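Local coordinates for protein enoyl CoA hydratase/isomerase (Crotonase) (Legionella pneumophila subsp. pneumophila, PDB 3I47) that probably catalyses hydration of enoyl-CoA thioesters or a related isomerisation, with a crotonase fold, at residues I10-G15 and Y196-S201; A27-L32 and G64-W69. One frame throughout, in Å; residues are numbered along the deposited sequence.

Contact 1: residues I10-G15 and Y196-S201; sequences IQDKVG and YASQIS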
ATOM      1  N   ILE A  10      -6.781  -5.913  14.644  1.00 22.53           N
ATOM      2  CA  ILE A  10      -5.791  -6.940  14.321  1.00 23.79           C
ATOM      3  C   ILE A  10      -6.465  -8.313  14.301  1.00 24.78           C
ATOM      4  O   ILE A  10      -7.169  -8.673  15.252  1.00 25.09           O
ATOM      5  CB  ILE A  10      -4.618  -6.927  15.329  1.00 24.35           C
ATOM      6  CG1 ILE A  10      -3.921  -5.563  15.324  1.00 23.98           C
ATOM      7  CG2 ILE A  10      -3.613  -8.053  15.028  1.00 23.48           C
ATOM      8  CD1 ILE A  10      -3.073  -5.303  16.553  1.00 25.74           C
ATOM      9  N   GLN A  11      -6.276  -9.051  13.209  1.00 24.96           N
ATOM     10  CA  GLN A  11      -6.731 -10.443  13.077  1.00 26.37           C
ATOM     11  C   GLN A  11      -5.564 -11.317  12.623  1.00 27.18           C
ATOM     12  O   GLN A  11      -4.977 -11.034  11.593  1.00 27.01           O
ATOM     13  CB  GLN A  11      -7.807 -10.568  11.994  1.00 27.30           C
ATOM     14  CG  GLN A  11      -9.147  -9.904  12.258  1.00 40.27           C
ATOM     15  CD  GLN A  11     -10.116 -10.082  11.086  1.00 28.61           C
ATOM     16  OE1 GLN A  11      -9.987 -11.015  10.285  1.00 40.44           O
ATOM     17  NE2 GLN A  11     -11.092  -9.179  10.983  1.00 40.52           N
ATOM     18  N   ASP A  12      -5.250 -12.391  13.353  1.00 28.56           N
ATOM     19  CA  ASP A  12      -4.233 -13.375  12.891  1.00 29.10           C
ATOM     20  C   ASP A  12      -2.975 -12.712  12.276  1.00 26.05           C
ATOM     21  O   ASP A  12      -2.565 -13.026  11.138  1.00 26.52           O
ATOM     22  CB  ASP A  12      -4.861 -14.391  11.905  1.00 32.43           C
ATOM     23  CG  ASP A  12      -3.857 -15.459  11.405  1.00 49.86           C
ATOM     24  OD1 ASP A  12      -2.983 -15.901  12.188  1.00 34.90           O
ATOM     25  OD2 ASP A  12      -3.948 -15.867  10.220  1.00 34.78           O
ATOM     26  N   LYS A  13      -2.389 -11.789  13.040  1.00 22.61           N
ATOM     27  CA  LYS A  13      -1.154 -11.075  12.691  1.00 19.91           C
ATOM     28  C   LYS A  13      -1.280 -10.106  11.513  1.00 17.35           C
ATOM     29  O   LYS A  13      -0.270  -9.602  11.009  1.00 17.02           O
ATOM     30  CB  LYS A  13       0.021 -12.048  12.495  1.00 20.94           C
ATOM     31  CG  LYS A  13       0.247 -12.936  13.720  1.00 20.62           C
ATOM     32  CD  LYS A  13       1.550 -13.711  13.635  1.00 23.26           C
ATOM     33  CE  LYS A  13       1.766 -14.562  14.891  1.00 21.80           C
ATOM     34  NZ  LYS A  13       1.842 -13.735  16.146  1.00 25.54           N
ATOM     35  N   VAL A  14      -2.523  -9.821  11.122  1.00 16.57           N
ATOM     36  CA  VAL A  14      -2.797  -8.822  10.082  1.00 16.23           C
ATOM     37  C   VAL A  14      -3.444  -7.580  10.710  1.00 16.17           C
ATOM     38  O   VAL A  14      -4.509  -7.665  11.330  1.00 17.21           O
ATOM     39  CB  VAL A  14      -3.717  -9.392   8.971  1.00 16.26           C
ATOM     40  CG1 VAL A  14      -3.944  -8.354   7.877  1.00 18.91           C
ATOM     41  CG2 VAL A  14      -3.117 -10.646   8.367  1.00 19.31           C
ATOM     42  N   GLY A  15      -2.795  -6.429  10.549  1.00 15.26           N
ATOM     43  CA  GLY A  15      -3.379  -5.157  11.005  1.00 15.57           C
ATOM     44  C   GLY A  15      -4.234  -4.595   9.893  1.00 16.15           C
ATOM     45  O   GLY A  15      -3.769  -4.468   8.761  1.00 17.01           O
ATOM     46  N   TYR A 196      -5.112 -13.930   1.604  1.00 15.72           N
ATOM     47  CA  TYR A 196      -3.835 -13.651   0.972  1.00 15.77           C
ATOM     48  C   TYR A 196      -2.879 -13.014   1.979  1.00 15.43           C
ATOM     49  O   TYR A 196      -1.700 -13.386   2.043  1.00 14.83           O
ATOM     50  CB  TYR A 196      -4.068 -12.757  -0.248  1.00 16.79           C
ATOM     51  CG  TYR A 196      -2.845 -12.453  -1.074  1.00 16.35           C
ATOM     52  CD1 TYR A 196      -2.361 -13.374  -2.000  1.00 18.03           C
ATOM     53  CD2 TYR A 196      -2.189 -11.240  -0.953  1.00 17.66           C
ATOM     54  CE1 TYR A 196      -1.237 -13.093  -2.778  1.00 17.62           C
ATOM     55  CE2 TYR A 196      -1.062 -10.944  -1.725  1.00 17.46           C
ATOM     56  CZ  TYR A 196      -0.601 -11.879  -2.640  1.00 17.28           C
ATOM     57  OH  TYR A 196       0.499 -11.595  -3.414  1.00 18.70           O
ATOM     58  N   ALA A 197      -3.400 -12.078   2.779  1.00 14.95           N
ATOM     59  CA  ALA A 197      -2.602 -11.431   3.819  1.00 15.40           C
ATOM     60  C   ALA A 197      -2.185 -12.452   4.874  1.00 16.79           C
ATOM     61  O   ALA A 197      -1.037 -12.451   5.293  1.00 16.94           O
ATOM     62  CB  ALA A 197      -3.368 -10.260   4.456  1.00 15.71           C
ATOM     63  N   SER A 198      -3.111 -13.335   5.257  1.00 17.95           N
ATOM     64  CA  SER A 198      -2.805 -14.376   6.242  1.00 19.52           C
ATOM     65  C   SER A 198      -1.689 -15.284   5.739  1.00 20.11           C
ATOM     66  O   SER A 198      -0.776 -15.639   6.499  1.00 20.81           O
ATOM     67  CB  SER A 198      -4.049 -15.185   6.606  1.00 20.41           C
ATOM     68  OG  SER A 198      -4.953 -14.395   7.356  1.00 34.38           O
ATOM     69  N   GLN A 199      -1.733 -15.639   4.456  1.00 19.77           N
ATOM     70  CA  GLN A 199      -0.676 -16.472   3.860  1.00 20.54           C
ATOM     71  C   GLN A 199       0.713 -15.843   3.963  1.00 19.57           C
ATOM     72  O   GLN A 199       1.684 -16.521   4.320  1.00 20.50           O
ATOM     73  CB  GLN A 199      -1.020 -16.840   2.421  1.00 22.29           C
ATOM     74  CG  GLN A 199      -2.109 -17.903   2.348  1.00 33.70           C
ATOM     75  CD  GLN A 199      -2.865 -17.909   1.029  1.00 24.75           C
ATOM     76  OE1 GLN A 199      -2.566 -17.136   0.111  1.00 33.84           O
ATOM     77  NE2 GLN A 199      -3.863 -18.790   0.930  1.00 33.91           N
ATOM     78  N   ILE A 200       0.816 -14.553   3.658  1.00 17.19           N
ATOM     79  CA  ILE A 200       2.073 -13.847   3.839  1.00 16.05           C
ATOM     80  C   ILE A 200       2.480 -13.807   5.326  1.00 16.73           C
ATOM     81  O   ILE A 200       3.662 -13.988   5.656  1.00 17.44           O
ATOM     82  CB  ILE A 200       1.995 -12.416   3.230  1.00 15.34           C
ATOM     83  CG1 ILE A 200       1.754 -12.516   1.716  1.00 15.22           C
ATOM     84  CG2 ILE A 200       3.269 -11.638   3.513  1.00 14.63           C
ATOM     85  CD1 ILE A 200       1.418 -11.179   1.048  1.00 16.76           C
ATOM     86  N   SER A 201       1.498 -13.611   6.212  1.00 16.99           N
ATOM     87  CA  SER A 201       1.768 -13.510   7.656  1.00 18.30           C
ATOM     88  C   SER A 201       2.238 -14.841   8.230  1.00 20.03           C
ATOM     89  O   SER A 201       2.837 -14.873   9.300  1.00 20.97           O
ATOM     90  CB  SER A 201       0.549 -12.983   8.431  1.00 19.13           C
ATOM     91  OG  SER A 201      -0.425 -13.995   8.628  1.00 24.59           O
TER
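V14 reaches helix residue A197 because its first torsion sets CG1 anti to the backbone N (chi1 -178°) and CG2 anti to the carbonyl carbon. Both methyls then meet the CB of A197. The closer is V14 CG2, 3.9 Å from A197 CB. The same methyl lies 4.1 Å from S198 N, so it also packs against the helix backbone. S201 has OG between its backbone N and its carbonyl carbon (chi1 78°). From there OG donates to the carbonyl oxygen of S198, one helical turn back, with S201 OG to S198 O at 2.7 Å. The donor is tilted 20° from the carbonyl plane. This bond ties the last turn of the helix to itself and gives the buried hydroxyl a partner. S201 OG also sits 3.4 Å from D12 O. One carboxylate oxygen of D12 approaches the S198 hydroxyl, with D12 OD2 3.4 Å from S198 OG. That serine hydroxyl is hydrogen-bonded to L194 O within the helix. K13 touches by its root alone: K13 CB is 4.2 Å from S201 CB, and the amine end leads away. A type I' turn from Q11 to V14 makes the two-residue loop of a beta hairpin between strands 6-11 and 14-19. D12 and K13 are its central residues, with positive phi. V14 N bonds to Q11 O at 2.8 Å, and Q11 N bonds to V14 O at 2.9 Å. The contact joins this hairpin to the end of helix 189-201. Strand 14-19 lies between strands 6-11 and 51-56 in the main sheet. R50, the residue before strand 51-56, donates from NH1 to S201 O. The helix spreads over the sheet from there: A197 and S201 touch V51, and Y196 and I200 pack on strand 123-127.

Contact 2: residues A27-L32 and G64-W69; sequences AFDNQL and GADLTW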
ATOM      1  N   ALA A  27     -13.924  10.346   0.910  1.00 13.38           N
ATOM      2  CA  ALA A  27     -13.259  11.494   0.303  1.00 13.66           C
ATOM      3  C   ALA A  27     -12.214  12.039   1.270  1.00 13.99           C
ATOM      4  O   ALA A  27     -12.474  12.173   2.475  1.00 15.24           O
ATOM      5  CB  ALA A  27     -14.276  12.558  -0.078  1.00 14.62           C
ATOM      6  N   PHE A  28     -11.030  12.332   0.745  1.00 13.11           N
ATOM      7  CA  PHE A  28      -9.866  12.678   1.570  1.00 13.61           C
ATOM      8  C   PHE A  28      -9.890  14.097   2.130  1.00 13.71           C
ATOM      9  O   PHE A  28     -10.306  15.057   1.459  1.00 13.85           O
ATOM     10  CB  PHE A  28      -8.574  12.523   0.744  1.00 14.41           C
ATOM     11  CG  PHE A  28      -8.038  11.103   0.655  1.00 15.09           C
ATOM     12  CD1 PHE A  28      -8.800   9.996   1.036  1.00 15.15           C
ATOM     13  CD2 PHE A  28      -6.757  10.895   0.149  1.00 15.55           C
ATOM     14  CE1 PHE A  28      -8.275   8.679   0.923  1.00 16.10           C
ATOM     15  CE2 PHE A  28      -6.229   9.600   0.047  1.00 15.87           C
ATOM     16  CZ  PHE A  28      -6.985   8.506   0.430  1.00 15.29           C
ATOM     17  N   ASP A  29      -9.442  14.231   3.372  1.00 12.57           N
ATOM     18  CA  ASP A  29      -9.039  15.532   3.918  1.00 12.52           C
ATOM     19  C   ASP A  29      -7.879  15.313   4.889  1.00 12.49           C
ATOM     20  O   ASP A  29      -7.470  14.162   5.117  1.00 13.19           O
ATOM     21  CB  ASP A  29     -10.220  16.304   4.548  1.00 13.36           C
ATOM     22  CG  ASP A  29     -10.844  15.594   5.743  1.00 14.46           C
ATOM     23  OD1 ASP A  29     -10.128  14.910   6.503  1.00 14.35           O
ATOM     24  OD2 ASP A  29     -12.064  15.768   5.957  1.00 15.51           O
ATOM     25  N   ASN A  30      -7.336  16.390   5.446  1.00 12.59           N
ATOM     26  CA  ASN A  30      -6.155  16.272   6.283  1.00 13.10           C
ATOM     27  C   ASN A  30      -6.457  15.549   7.604  1.00 13.05           C
ATOM     28  O   ASN A  30      -5.567  14.917   8.164  1.00 13.84           O
ATOM     29  CB  ASN A  30      -5.557  17.650   6.575  1.00 12.59           C
ATOM     30  CG  ASN A  30      -6.564  18.575   7.199  1.00 14.10           C
ATOM     31  OD1 ASN A  30      -7.575  18.904   6.574  1.00 13.86           O
ATOM     32  ND2 ASN A  30      -6.329  18.956   8.451  1.00 12.65           N
ATOM     33  N   GLN A  31      -7.705  15.619   8.071  1.00 12.50           N
ATOM     34  CA  GLN A  31      -8.098  14.937   9.324  1.00 12.37           C
ATOM     35  C   GLN A  31      -8.097  13.416   9.138  1.00 13.43           C
ATOM     36  O   GLN A  31      -7.478  12.696   9.929  1.00 13.55           O
ATOM     37  CB  GLN A  31      -9.461  15.424   9.809  1.00 13.06           C
ATOM     38  CG  GLN A  31      -9.870  14.847  11.164  1.00 14.34           C
ATOM     39  CD  GLN A  31     -11.241  15.321  11.571  1.00 13.71           C
ATOM     40  OE1 GLN A  31     -11.458  16.516  11.769  1.00 14.99           O
ATOM     41  NE2 GLN A  31     -12.181  14.380  11.709  1.00 15.66           N
ATOM     42  N   LEU A  32      -8.764  12.929   8.089  1.00 13.80           N
ATOM     43  CA  LEU A  32      -8.802  11.492   7.841  1.00 14.16           C
ATOM     44  C   LEU A  32      -7.382  10.958   7.630  1.00 13.02           C
ATOM     45  O   LEU A  32      -7.016   9.905   8.154  1.00 13.15           O
ATOM     46  CB  LEU A  32      -9.669  11.177   6.610  1.00 15.44           C
ATOM     47  CG  LEU A  32      -9.797   9.708   6.195  1.00 13.30           C
ATOM     48  CD1 LEU A  32     -10.570   8.886   7.221  1.00 17.23           C
ATOM     49  CD2 LEU A  32     -10.421   9.583   4.803  1.00 16.56           C
ATOM     50  N   GLY A  64     -12.439  10.728  -4.130  1.00 15.18           N
ATOM     51  CA  GLY A  64     -11.735  11.975  -4.419  1.00 14.76           C
ATOM     52  C   GLY A  64     -11.475  12.775  -3.158  1.00 14.62           C
ATOM     53  O   GLY A  64     -11.306  12.208  -2.088  1.00 15.02           O
ATOM     54  N   ALA A  65     -11.416  14.094  -3.302  1.00 14.88           N
ATOM     55  CA  ALA A  65     -11.157  14.982  -2.167  1.00 14.94           C
ATOM     56  C   ALA A  65     -12.477  15.427  -1.567  1.00 14.74           C
ATOM     57  O   ALA A  65     -13.462  15.633  -2.283  1.00 15.59           O
ATOM     58  CB  ALA A  65     -10.341  16.186  -2.617  1.00 15.63           C
ATOM     59  N   ASP A  66     -12.495  15.562  -0.241  1.00 14.22           N
ATOM     60  CA  ASP A  66     -13.675  16.046   0.465  1.00 14.82           C
ATOM     61  C   ASP A  66     -13.992  17.496   0.079  1.00 15.10           C
ATOM     62  O   ASP A  66     -13.097  18.337   0.021  1.00 15.12           O
ATOM     63  CB  ASP A  66     -13.441  15.947   1.970  1.00 16.18           C
ATOM     64  CG  ASP A  66     -14.642  16.405   2.767  1.00 17.95           C
ATOM     65  OD1 ASP A  66     -14.730  17.619   3.062  1.00 18.16           O
ATOM     66  OD2 ASP A  66     -15.513  15.557   3.074  1.00 18.46           O
ATOM     67  N   LEU A  67     -15.268  17.763  -0.195  1.00 16.03           N
ATOM     68  CA  LEU A  67     -15.679  19.071  -0.729  1.00 17.98           C
ATOM     69  C   LEU A  67     -15.514  20.212   0.270  1.00 16.65           C
ATOM     70  O   LEU A  67     -15.182  21.331  -0.124  1.00 16.75           O
ATOM     71  CB  LEU A  67     -17.123  19.016  -1.236  1.00 21.08           C
ATOM     72  CG  LEU A  67     -17.329  18.232  -2.536  1.00 26.37           C
ATOM     73  CD1 LEU A  67     -18.816  18.130  -2.849  1.00 23.73           C
ATOM     74  CD2 LEU A  67     -16.584  18.889  -3.695  1.00 23.86           C
ATOM     75  N   THR A  68     -15.734  19.931   1.550  1.00 16.13           N
ATOM     76  CA  THR A  68     -15.507  20.945   2.587  1.00 15.23           C
ATOM     77  C   THR A  68     -14.024  21.297   2.658  1.00 14.70           C
ATOM     78  O   THR A  68     -13.649  22.476   2.690  1.00 15.46           O
ATOM     79  CB  THR A  68     -15.994  20.456   3.952  1.00 14.87           C
ATOM     80  OG1 THR A  68     -17.382  20.102   3.862  1.00 17.79           O
ATOM     81  CG2 THR A  68     -15.769  21.524   5.027  1.00 18.00           C
ATOM     82  N   TRP A  69     -13.176  20.268   2.668  1.00 14.28           N
ATOM     83  CA  TRP A  69     -11.745  20.490   2.662  1.00 13.85           C
ATOM     84  C   TRP A  69     -11.305  21.241   1.399  1.00 14.17           C
ATOM     85  O   TRP A  69     -10.459  22.128   1.476  1.00 14.22           O
ATOM     86  CB  TRP A  69     -10.990  19.152   2.812  1.00 14.10           C
ATOM     87  CG  TRP A  69      -9.517  19.303   2.573  1.00 14.32           C
ATOM     88  CD1 TRP A  69      -8.569  19.655   3.485  1.00 14.65           C
ATOM     89  CD2 TRP A  69      -8.844  19.162   1.324  1.00 14.13           C
ATOM     90  NE1 TRP A  69      -7.341  19.740   2.885  1.00 14.33           N
ATOM     91  CE2 TRP A  69      -7.476  19.448   1.553  1.00 14.46           C
ATOM     92  CE3 TRP A  69      -9.262  18.831   0.029  1.00 14.56           C
ATOM     93  CZ2 TRP A  69      -6.518  19.393   0.543  1.00 14.44           C
ATOM     94  CZ3 TRP A  69      -8.316  18.797  -0.977  1.00 14.63           C
ATOM     95  CH2 TRP A  69      -6.954  19.076  -0.715  1.00 15.01           C
TER
HETATM   96  O   HOH W   1     -14.800  12.817   3.615  1.00 19.94           O
HETATM   97  O   HOH W   2     -13.497  17.999   5.459  1.00 24.42           O
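G64 O accepts from F28 N at 2.8 Å, in the carbonyl plane and with a nearly straight N-H (162°). A65 pairs with F28, which bonds to the residue on either side of it; this is a single bridge of parallel type. As in other crotonases, the backbone N-H of A65 is probably one of the two oxyanion-hole donors. D66 N closes the bridge, 2.8 Å from F28 O. A27 CB rests against this backbone, 3.5 Å from D66 N. The D66 side chain has CG anti to its backbone N (chi1 -179°). D66 is the N-cap of its helix: W69 N bonds to D66 OD1 at 3.1 Å, using the anti lone pair, and T68 N adds a weak bond. D66 OD1 and D29 OD2 are 4.3 Å apart, and one water donates to both. D29 OD2 also has a salt bridge to R21, which probably offsets the like charges. A second water joins D66 OD2 to A27 O. W69 packs on D29, with W69 CB 3.4 Å from D29 CB. D29 CA lies over one face of the indole, a CH-pi contact 4.3 Å from the centroid of the five-membered ring. W69 NE1 bonds to D84. D29, accepting from L32 N, caps helix 30-45 while D66 caps helix 67-74; D84 belongs to helix 78-97.

How the contacts relate
Both contacts are partly buried. Contact 1 lies about 15 Å from the centre of the chain and contact 2 about 19 Å, measured from their centres. Their centres are 29 Å apart and they do not touch. They hold different elements. Contact 1 sets a hairpin of the main sheet against the end of a late helix. Contact 2 pairs two loops where helices 30-45 and 67-74 begin, nested inside the loop closed by contact 1. Contact 1 rests on V14 against A197, with two serine hydroxyls that bond within their own helix and an exposed D12 beside them. Contact 2 rests on two backbone bonds, bridging waters and an indole packed on D29, beside two aspartate caps.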